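Local coordinates for uncharacterized protein (Parabacteroides merdae, PDB 4R7F) that is of unknown function but is built from three immunoglobulin-like beta-sandwich domains and carries a region related to the plug protein of the type 9 secretion system, at residues 226-231 with 235-240; 305-310 with 331-336. All coordinates share one frame; numbering follows the deposited sequence.

Contact 1. Residues 226-231 with 235-240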
loop_
_atom_site.group_PDB
_atom_site.type_symbol
_atom_site.label_atom_id
_atom_site.label_comp_id
_atom_site.label_asym_id
_atom_site.label_seq_id
_atom_site.Cartn_x
_atom_site.Cartn_y
_atom_site.Cartn_z
ATOM N N ARG A 226 -1.647 16.261 -10.852
ATOM C CA ARG A 226 -1.697 16.885 -9.514
ATOM C C ARG A 226 -1.450 18.359 -9.609
ATOM O O ARG A 226 -0.767 18.851 -10.522
ATOM C CB ARG A 226 -0.709 16.242 -8.536
ATOM C CG ARG A 226 -0.960 14.755 -8.274
ATOM C CD ARG A 226 0.302 13.995 -7.888
ATOM N NE ARG A 226 0.974 14.543 -6.692
ATOM C CZ ARG A 226 2.285 14.786 -6.574
ATOM N NH1 ARG A 226 3.138 14.539 -7.569
ATOM N NH2 ARG A 226 2.758 15.278 -5.440
HETATM N N MSE A 227 -2.013 19.048 -8.622
HETATM C CA MSE A 227 -2.077 20.499 -8.573
HETATM C C MSE A 227 -2.298 20.830 -7.119
HETATM O O MSE A 227 -2.949 20.061 -6.414
HETATM C CB MSE A 227 -3.278 20.709 -9.501
HETATM C CG MSE A 227 -3.971 22.014 -9.489
HETATM SE SE MSE A 227 -5.198 22.186 -8.015
HETATM C CE MSE A 227 -7.006 21.925 -8.703
ATOM N N GLU A 228 -1.755 21.946 -6.642
ATOM C CA GLU A 228 -1.928 22.369 -5.239
ATOM C C GLU A 228 -1.948 23.867 -5.171
ATOM O O GLU A 228 -1.147 24.523 -5.834
ATOM C CB GLU A 228 -0.753 21.966 -4.356
ATOM C CG GLU A 228 -0.508 20.491 -4.144
ATOM C CD GLU A 228 0.575 20.251 -3.098
ATOM O OE1 GLU A 228 0.810 21.173 -2.284
ATOM O OE2 GLU A 228 1.188 19.152 -3.099
ATOM N N PHE A 229 -2.817 24.410 -4.329
ATOM C CA PHE A 229 -2.827 25.849 -4.105
ATOM C C PHE A 229 -3.165 26.130 -2.659
ATOM O O PHE A 229 -4.314 26.386 -2.297
ATOM C CB PHE A 229 -3.734 26.598 -5.085
ATOM C CG PHE A 229 -5.201 26.220 -5.009
ATOM C CD1 PHE A 229 -5.671 25.032 -5.570
ATOM C CD2 PHE A 229 -6.124 27.094 -4.442
ATOM C CE1 PHE A 229 -7.024 24.716 -5.520
ATOM C CE2 PHE A 229 -7.471 26.772 -4.376
ATOM C CZ PHE A 229 -7.926 25.581 -4.913
ATOM N N LEU A 230 -2.107 26.119 -1.854
ATOM C CA LEU A 230 -2.195 26.231 -0.422
ATOM C C LEU A 230 -2.146 27.670 0.080
ATOM O O LEU A 230 -2.451 27.922 1.249
ATOM C CB LEU A 230 -1.067 25.440 0.212
ATOM C CG LEU A 230 -0.943 23.977 -0.174
ATOM C CD1 LEU A 230 0.175 23.346 0.650
ATOM C CD2 LEU A 230 -2.255 23.236 0.025
ATOM N N SER A 231 -1.774 28.607 -0.789
ATOM C CA SER A 231 -1.950 30.026 -0.488
ATOM C C SER A 231 -2.026 30.836 -1.763
ATOM O O SER A 231 -1.773 30.303 -2.854
ATOM C CB SER A 231 -0.796 30.555 0.376
ATOM O OG SER A 231 0.315 30.912 -0.416
ATOM N N ASN A 235 3.115 30.453 -6.137
ATOM C CA ASN A 235 2.507 29.531 -7.070
ATOM C C ASN A 235 2.816 28.112 -6.669
ATOM O O ASN A 235 3.972 27.714 -6.674
ATOM C CB ASN A 235 3.048 29.796 -8.467
ATOM C CG ASN A 235 2.632 31.151 -9.000
ATOM O OD1 ASN A 235 1.530 31.647 -8.741
ATOM N ND2 ASN A 235 3.506 31.748 -9.766
ATOM N N GLY A 236 1.794 27.340 -6.316
ATOM C CA GLY A 236 2.011 25.952 -5.923
ATOM C C GLY A 236 2.270 25.044 -7.123
ATOM O O GLY A 236 2.485 25.503 -8.245
HETATM N N MSE A 237 2.252 23.743 -6.867
HETATM C CA MSE A 237 2.506 22.729 -7.879
HETATM C C MSE A 237 1.519 22.895 -8.989
HETATM O O MSE A 237 0.303 22.914 -8.760
HETATM C CB MSE A 237 2.312 21.369 -7.228
HETATM C CG MSE A 237 2.436 20.182 -8.196
HETATM SE SE MSE A 237 2.095 18.537 -7.173
HETATM C CE MSE A 237 3.671 18.422 -5.978
ATOM N N HIS A 238 2.045 22.998 -10.202
ATOM C CA HIS A 238 1.255 23.098 -11.422
ATOM C C HIS A 238 0.468 24.384 -11.524
ATOM O O HIS A 238 -0.468 24.472 -12.305
ATOM C CB HIS A 238 0.332 21.879 -11.589
ATOM C CG HIS A 238 0.054 21.529 -13.012
ATOM N ND1 HIS A 238 1.046 21.143 -13.890
ATOM C CD2 HIS A 238 -1.108 21.502 -13.715
ATOM C CE1 HIS A 238 0.503 20.862 -15.067
ATOM N NE2 HIS A 238 -0.803 21.077 -14.983
ATOM N N VAL A 239 0.872 25.403 -10.782
ATOM C CA VAL A 239 0.188 26.701 -10.867
ATOM C C VAL A 239 1.053 27.737 -11.564
ATOM O O VAL A 239 2.178 27.966 -11.163
ATOM C CB VAL A 239 -0.154 27.196 -9.471
ATOM C CG1 VAL A 239 -0.579 28.657 -9.510
ATOM C CG2 VAL A 239 -1.223 26.284 -8.853
ATOM N N GLU A 240 0.504 28.375 -12.587
ATOM C CA GLU A 240 1.240 29.316 -13.449
ATOM C C GLU A 240 1.189 30.718 -12.836
ATOM O O GLU A 240 2.131 31.474 -12.944
ATOM C CB GLU A 240 0.622 29.308 -14.854
ATOM C CG GLU A 240 1.304 30.151 -15.924
ATOM C CD GLU A 240 2.694 29.641 -16.305
ATOM O OE1 GLU A 240 2.863 28.418 -16.534
ATOM O OE2 GLU A 240 3.629 30.477 -16.395
HETATM O O HOH W 1 2.205 23.453 -3.725
HETATM O O HOH W 2 -0.184 28.274 -4.383
#

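Contact 2. Residues 305-310 with 331-336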
loop_
_atom_site.group_PDB
_atom_site.type_symbol
_atom_site.label_atom_id
_atom_site.label_comp_id
_atom_site.label_asym_id
_atom_site.label_seq_id
_atom_site.Cartn_x
_atom_site.Cartn_y
_atom_site.Cartn_z
ATOM N N GLY A 305 -17.061 12.429 -29.404
ATOM C CA GLY A 305 -17.171 12.288 -27.975
ATOM C C GLY A 305 -16.982 13.582 -27.260
ATOM O O GLY A 305 -16.816 14.645 -27.898
ATOM N N SER A 306 -16.963 13.481 -25.923
ATOM C CA SER A 306 -16.780 14.643 -25.055
ATOM C C SER A 306 -15.734 14.385 -23.994
ATOM O O SER A 306 -15.476 13.238 -23.636
ATOM C CB SER A 306 -18.120 15.031 -24.440
ATOM O OG SER A 306 -19.053 15.359 -25.469
ATOM N N VAL A 307 -15.103 15.460 -23.522
ATOM C CA VAL A 307 -14.063 15.373 -22.512
ATOM C C VAL A 307 -14.628 15.859 -21.202
ATOM O O VAL A 307 -15.357 16.887 -21.165
ATOM C CB VAL A 307 -12.813 16.185 -22.890
ATOM C CG1 VAL A 307 -11.741 16.118 -21.806
ATOM C CG2 VAL A 307 -12.252 15.640 -24.186
ATOM N N TYR A 308 -14.329 15.093 -20.148
ATOM C CA TYR A 308 -14.775 15.358 -18.793
ATOM C C TYR A 308 -13.600 15.418 -17.810
ATOM O O TYR A 308 -12.694 14.582 -17.818
ATOM C CB TYR A 308 -15.707 14.265 -18.323
ATOM C CG TYR A 308 -17.016 14.195 -19.039
ATOM C CD1 TYR A 308 -17.119 13.565 -20.286
ATOM C CD2 TYR A 308 -18.163 14.758 -18.489
ATOM C CE1 TYR A 308 -18.317 13.487 -20.943
ATOM C CE2 TYR A 308 -19.370 14.666 -19.148
ATOM C CZ TYR A 308 -19.427 14.057 -20.376
ATOM O OH TYR A 308 -20.612 14.035 -21.025
ATOM N N LEU A 309 -13.656 16.405 -16.936
ATOM C CA LEU A 309 -12.698 16.530 -15.850
ATOM C C LEU A 309 -13.138 15.544 -14.780
ATOM O O LEU A 309 -14.309 15.396 -14.481
ATOM C CB LEU A 309 -12.710 17.972 -15.371
ATOM C CG LEU A 309 -11.701 18.527 -14.386
ATOM C CD1 LEU A 309 -10.278 18.061 -14.643
ATOM C CD2 LEU A 309 -11.816 20.049 -14.482
ATOM N N ASN A 310 -12.204 14.766 -14.294
ATOM C CA ASN A 310 -12.555 13.617 -13.511
ATOM C C ASN A 310 -11.712 13.554 -12.236
ATOM O O ASN A 310 -10.519 13.887 -12.236
ATOM C CB ASN A 310 -12.339 12.365 -14.355
ATOM C CG ASN A 310 -12.721 11.109 -13.631
ATOM O OD1 ASN A 310 -11.884 10.250 -13.292
ATOM N ND2 ASN A 310 -13.988 11.003 -13.348
ATOM N N LYS A 331 -7.837 26.941 -29.243
ATOM C CA LYS A 331 -7.666 25.497 -29.458
ATOM C C LYS A 331 -7.379 24.687 -28.183
ATOM O O LYS A 331 -6.426 23.898 -28.109
ATOM C CB LYS A 331 -6.605 25.229 -30.522
ATOM C CG LYS A 331 -6.844 25.944 -31.843
ATOM C CD LYS A 331 -8.165 25.556 -32.487
ATOM C CE LYS A 331 -8.503 26.514 -33.634
ATOM N NZ LYS A 331 -9.901 26.320 -34.125
ATOM N N GLN A 332 -8.235 24.874 -27.190
ATOM C CA GLN A 332 -8.058 24.256 -25.882
ATOM C C GLN A 332 -9.381 23.898 -25.280
ATOM O O GLN A 332 -10.372 24.607 -25.473
ATOM C CB GLN A 332 -7.392 25.229 -24.949
ATOM C CG GLN A 332 -6.034 25.695 -25.455
ATOM C CD GLN A 332 -5.456 26.767 -24.579
ATOM O OE1 GLN A 332 -6.183 27.595 -24.009
ATOM N NE2 GLN A 332 -4.153 26.769 -24.469
ATOM N N TYR A 333 -9.400 22.798 -24.552
ATOM C CA TYR A 333 -10.488 22.529 -23.611
ATOM C C TYR A 333 -10.219 23.405 -22.382
ATOM O O TYR A 333 -9.088 23.483 -21.922
ATOM C CB TYR A 333 -10.505 21.044 -23.242
ATOM C CG TYR A 333 -10.974 20.091 -24.346
ATOM C CD1 TYR A 333 -12.323 19.819 -24.521
ATOM C CD2 TYR A 333 -10.080 19.447 -25.161
ATOM C CE1 TYR A 333 -12.771 18.980 -25.508
ATOM C CE2 TYR A 333 -10.501 18.569 -26.135
ATOM C CZ TYR A 333 -11.851 18.326 -26.313
ATOM O OH TYR A 333 -12.302 17.439 -27.294
ATOM N N GLU A 334 -11.238 24.087 -21.874
ATOM C CA GLU A 334 -11.077 24.976 -20.748
ATOM C C GLU A 334 -12.259 24.922 -19.816
ATOM O O GLU A 334 -13.389 24.811 -20.250
ATOM C CB GLU A 334 -10.883 26.424 -21.214
ATOM C CG GLU A 334 -9.555 26.679 -21.932
ATOM C CD GLU A 334 -9.292 28.154 -22.269
ATOM O OE1 GLU A 334 -9.600 29.007 -21.416
ATOM O OE2 GLU A 334 -8.736 28.457 -23.367
ATOM N N LYS A 335 -11.974 25.023 -18.522
ATOM C CA LYS A 335 -12.995 25.097 -17.509
ATOM C C LYS A 335 -12.526 25.862 -16.250
ATOM O O LYS A 335 -11.366 25.743 -15.800
ATOM C CB LYS A 335 -13.477 23.680 -17.152
ATOM C CG LYS A 335 -14.729 23.646 -16.275
ATOM C CD LYS A 335 -15.289 22.235 -16.140
ATOM C CE LYS A 335 -16.733 22.226 -15.692
ATOM N NZ LYS A 335 -17.670 22.313 -16.835
ATOM N N ALA A 336 -13.465 26.637 -15.699
ATOM C CA ALA A 336 -13.299 27.379 -14.434
ATOM C C ALA A 336 -14.108 26.657 -13.405
ATOM O O ALA A 336 -15.274 26.380 -13.646
ATOM C CB ALA A 336 -13.833 28.798 -14.564
HETATM O O HOH W 3 -14.460 16.153 -27.693
#

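Contact 1. Residues 226-231 with 235-240
The selenomethionine side chain of Met-237 lies across Arg-226, its SE centred over one face of the guanidinium at 3.8 Å from CZ. Met-237 CE goes further, to 3.3 Å from Arg-226 NH2, and also passes 3.9 Å from Glu-228 OE2. With CG anti to the backbone N (chi1 175°) and the chain straight until it bends about the CG-SE bond, Met-237 runs along the outer side of the contact, where it is exposed to solvent. Here water 1 joins Glu-228 OE1, to which it donates, to the backbone N of Met-237. Arg-226 NH1 makes a salt bridge with Asp-267 OD1. Were an alanine here in place of Arg-226, Asp-267 would probably lose this salt-bridge partner and the selenium of Met-237 the flat group beneath it.

The connection leads from strand 225-228 of one sheet to strand 239-245 of the other, as in an immunoglobulin-like sandwich, and a type II beta turn from Gly-236 to Val-239 brings the chain into the second strand. A single direct hydrogen bond fastens this turn to the first strand, Glu-228 N to Met-237 O at 3.1 Å. The same oxygen receives a CA-H contact from Met-227.

In contrast to the exposed Met-237, Val-239 and Met-227 are buried on the core side. Val-239 CG2 lies 3.5 Å from Glu-228 O, an oxygen also approached by Gly-236 CA and into which a side chain at Gly-236 would run. Between the two sides, His-238 sets its CB 3.4 Å from Arg-226 O while its NE2 bonds to Asp-256. Met-227 points away from the turn into the core, against Leu-253, Val-293 and Phe-295.

Contact 2. Residues 305-310 with 331-336
Val-307 and Tyr-333 make the main direct contact, the valine CG2 lying over one face of the tyrosine ring. Along the first strand, Gly-305 comes before it and is linked to the same ring through water 3, which donates to Gly-305 O at 2.8 Å and accepts from Tyr-333 OH over a very short distance whose exact length is doubtful; the water lies at the ring's edge, in its plane. The phenol oxygen also takes part in a hydrogen bond with the backbone N of Leu-302, which ties the end of the ring to the chain just ahead of the strand. Two residues on, Val-307 CG2, anti to the carbonyl carbon, sits 3.8 Å from the centroid of the Tyr-333 ring and is displaced toward the phenol end, where it comes 3.4 Å from CZ. This is a CH-pi contact, 28° off the ring normal, and the two side chains meet at about a right angle. Val-307 CB adds a second touch at 3.8 Å from Tyr-333 CE1. Leu-309 continues the inward-facing alternation more loosely: its CD2 reaches the aliphatic part of Lys-335, 4.4 Å from CD, while the lysine NZ bonds to the carbonyl oxygen of Lys-323.

No hydrogen bond joins 305-310 to 331-336 directly, consistent with facing layers of a beta-sandwich. Strand 305-310 pairs with strand 342-352 in one sheet; strand 332-340 lies in the other, between strands 290-298 and 325-327, with Tyr-326 edge-to-face against Tyr-333.

How the contacts relate
Following the chain from the N terminus, contact 1 comes first, closing a tight connection, with three residues between the segments 226-231 and 235-240, as the chain passes from one sheet to the other. Contact 2 opens later and closes a longer excursion, with 20 residues between its segments that include strand 325-327. The two are in series, neither nested nor crossed. Both span the same pair of sheets: strands 225-228 and 305-310 each pair with strand 342-352, whereas strands 239-245 and 332-340 belong to the facing mixed sheet. Their centres lie 20 Å apart and their nearest atoms about 8 Å, without touching, so they join the layers at separate places.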